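Local coordinates for protein mRNA-decapping enzyme subunit 1 (Saccharomyces cerevisiae, PDB 1Q67) that partners DCP2 in the decapping complex that strips the 7-methylguanine cap from mRNA, committing the transcript to 5' to 3' decay, at residues Met182-Lys187 with Val191-Leu196. Residues are numbered along the deposited sequence; the frame is centred on the assembly and turned at random.
Sequences MGVEVK and VIIKNL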
loop_
_atom_site.group_PDB
_atom_site.type_symbol
_atom_site.label_atom_id
_atom_site.label_comp_id
_atom_site.label_asym_id
_atom_site.label_seq_id
_atom_site.Cartn_x
_atom_site.Cartn_y
_atom_site.Cartn_z
ATOM N N MET B 182 3.453 0.038 24.749
ATOM C CA MET B 182 3.424 0.401 23.347
ATOM C C MET B 182 3.546 1.913 23.253
ATOM O O MET B 182 3.476 2.611 24.269
ATOM C CB MET B 182 2.111 -0.063 22.716
ATOM C CG MET B 182 1.895 -1.569 22.790
ATOM S SD MET B 182 0.323 -2.120 22.060
ATOM C CE MET B 182 0.682 -1.830 20.310
ATOM N N GLY B 183 3.728 2.415 22.036
ATOM C CA GLY B 183 3.852 3.845 21.838
ATOM C C GLY B 183 3.359 4.300 20.477
ATOM O O GLY B 183 3.273 3.504 19.544
ATOM N N VAL B 184 3.027 5.583 20.368
ATOM C CA VAL B 184 2.561 6.146 19.111
ATOM C C VAL B 184 3.024 7.579 18.942
ATOM O O VAL B 184 3.119 8.329 19.908
ATOM C CB VAL B 184 1.013 6.135 18.989
ATOM C CG1 VAL B 184 0.523 4.711 18.909
ATOM C CG2 VAL B 184 0.370 6.863 20.181
ATOM N N GLU B 185 3.304 7.947 17.698
ATOM C CA GLU B 185 3.740 9.291 17.369
ATOM C C GLU B 185 3.449 9.546 15.902
ATOM O O GLU B 185 3.219 8.621 15.125
ATOM C CB GLU B 185 5.244 9.447 17.606
ATOM C CG GLU B 185 6.099 8.705 16.598
ATOM C CD GLU B 185 7.588 8.865 16.848
ATOM O OE1 GLU B 185 8.065 10.023 16.910
ATOM O OE2 GLU B 185 8.285 7.833 16.979
ATOM N N VAL B 186 3.450 10.816 15.534
ATOM C CA VAL B 186 3.233 11.198 14.163
ATOM C C VAL B 186 4.517 11.866 13.715
ATOM O O VAL B 186 4.964 12.839 14.317
ATOM C CB VAL B 186 2.071 12.189 14.023
ATOM C CG1 VAL B 186 1.987 12.682 12.584
ATOM C CG2 VAL B 186 0.772 11.519 14.421
ATOM N N LYS B 187 5.125 11.323 12.669
ATOM C CA LYS B 187 6.356 11.883 12.139
ATOM C C LYS B 187 6.120 12.185 10.671
ATOM O O LYS B 187 6.100 11.289 9.821
ATOM C CB LYS B 187 7.506 10.894 12.319
ATOM C CG LYS B 187 8.881 11.536 12.264
ATOM C CD LYS B 187 9.907 10.668 12.979
ATOM C CE LYS B 187 9.551 10.495 14.453
ATOM N NZ LYS B 187 10.483 9.562 15.159
ATOM N N VAL B 191 2.303 7.534 10.797
ATOM C CA VAL B 191 1.850 7.348 12.162
ATOM C C VAL B 191 2.735 6.180 12.545
ATOM O O VAL B 191 2.680 5.128 11.916
ATOM C CB VAL B 191 0.385 6.933 12.262
ATOM C CG1 VAL B 191 0.088 6.450 13.686
ATOM C CG2 VAL B 191 -0.508 8.116 11.910
ATOM N N ILE B 192 3.580 6.393 13.545
ATOM C CA ILE B 192 4.523 5.384 13.996
ATOM C C ILE B 192 4.055 4.699 15.269
ATOM O O ILE B 192 3.792 5.348 16.280
ATOM C CB ILE B 192 5.911 6.030 14.197
ATOM C CG1 ILE B 192 6.388 6.588 12.850
ATOM C CG2 ILE B 192 6.904 5.019 14.744
ATOM C CD1 ILE B 192 7.702 7.338 12.901
ATOM N N ILE B 193 3.942 3.378 15.205
ATOM C CA ILE B 193 3.484 2.600 16.337
ATOM C C ILE B 193 4.531 1.601 16.809
ATOM O O ILE B 193 5.091 0.840 16.009
ATOM C CB ILE B 193 2.180 1.843 15.990
ATOM C CG1 ILE B 193 1.061 2.848 15.706
ATOM C CG2 ILE B 193 1.777 0.925 17.138
ATOM C CD1 ILE B 193 -0.247 2.208 15.301
ATOM N N LYS B 194 4.795 1.624 18.114
ATOM C CA LYS B 194 5.755 0.713 18.721
ATOM C C LYS B 194 4.976 -0.419 19.386
ATOM O O LYS B 194 4.063 -0.193 20.178
ATOM C CB LYS B 194 6.626 1.436 19.755
ATOM C CG LYS B 194 7.850 0.633 20.190
ATOM C CD LYS B 194 8.586 1.286 21.353
ATOM C CE LYS B 194 7.797 1.150 22.657
ATOM N NZ LYS B 194 7.565 -0.291 23.025
ATOM N N ASN B 195 5.360 -1.629 19.010
ATOM C CA ASN B 195 4.799 -2.903 19.456
ATOM C C ASN B 195 5.037 -3.163 20.945
ATOM O O ASN B 195 5.809 -2.455 21.591
ATOM C CB ASN B 195 5.504 -4.026 18.677
ATOM C CG ASN B 195 4.630 -5.216 18.443
ATOM O OD1 ASN B 195 3.670 -5.458 19.182
ATOM N ND2 ASN B 195 4.958 -5.988 17.415
ATOM N N LEU B 196 4.386 -4.206 21.463
ATOM C CA LEU B 196 4.562 -4.627 22.849
ATOM C C LEU B 196 5.938 -5.289 22.928
ATOM O O LEU B 196 6.479 -5.499 24.014
ATOM C CB LEU B 196 3.498 -5.654 23.247
ATOM C CG LEU B 196 2.097 -5.166 23.613
ATOM C CD1 LEU B 196 1.133 -6.336 23.630
ATOM C CD2 LEU B 196 2.137 -4.485 24.968
#
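With CG turned anti to its carbonyl carbon (chi1 -60°) and the chain bent at chi3 (70°), Met-182 lays its CG against CD2 of Leu-196 at 3.6 Å, while SD passes close to Leu-196 CG and CE reaches only loosely to Ile-193 CG2. Trimmed to an alanine, this position would keep CB but is likely to lose the CG and SD contacts with Leu-196, opening a gap at the hairpin's open end. From there the strands run antiparallel, Gly-183 paired with Lys-194 and Glu-185 with Ile-192, each through two backbone hydrogen bonds; the shortest are Lys-194 N to Gly-183 O and Ile-192 N to Glu-185 O, both 2.8 Å. On the Glu-185 face, CG of that residue lies alongside Ile-192 CB (3.6 Å), and Lys-187 CB touches Ile-192 CD1; Lys-187 NZ forms a salt bridge with Glu-185 OE1 (3.0 Å). On the other face Val-184 CG1 lies beside Ile-193 CG1 at 3.7 Å. This apolar face packs on helix 208-223, Val-184 and Ile-193 both meeting Ile-218, a C-terminal helix against a sheet as in PH-like folds; strand 183-187 forms the sheet's edge, and strand 190-194 continues the sheet into strand 200-205.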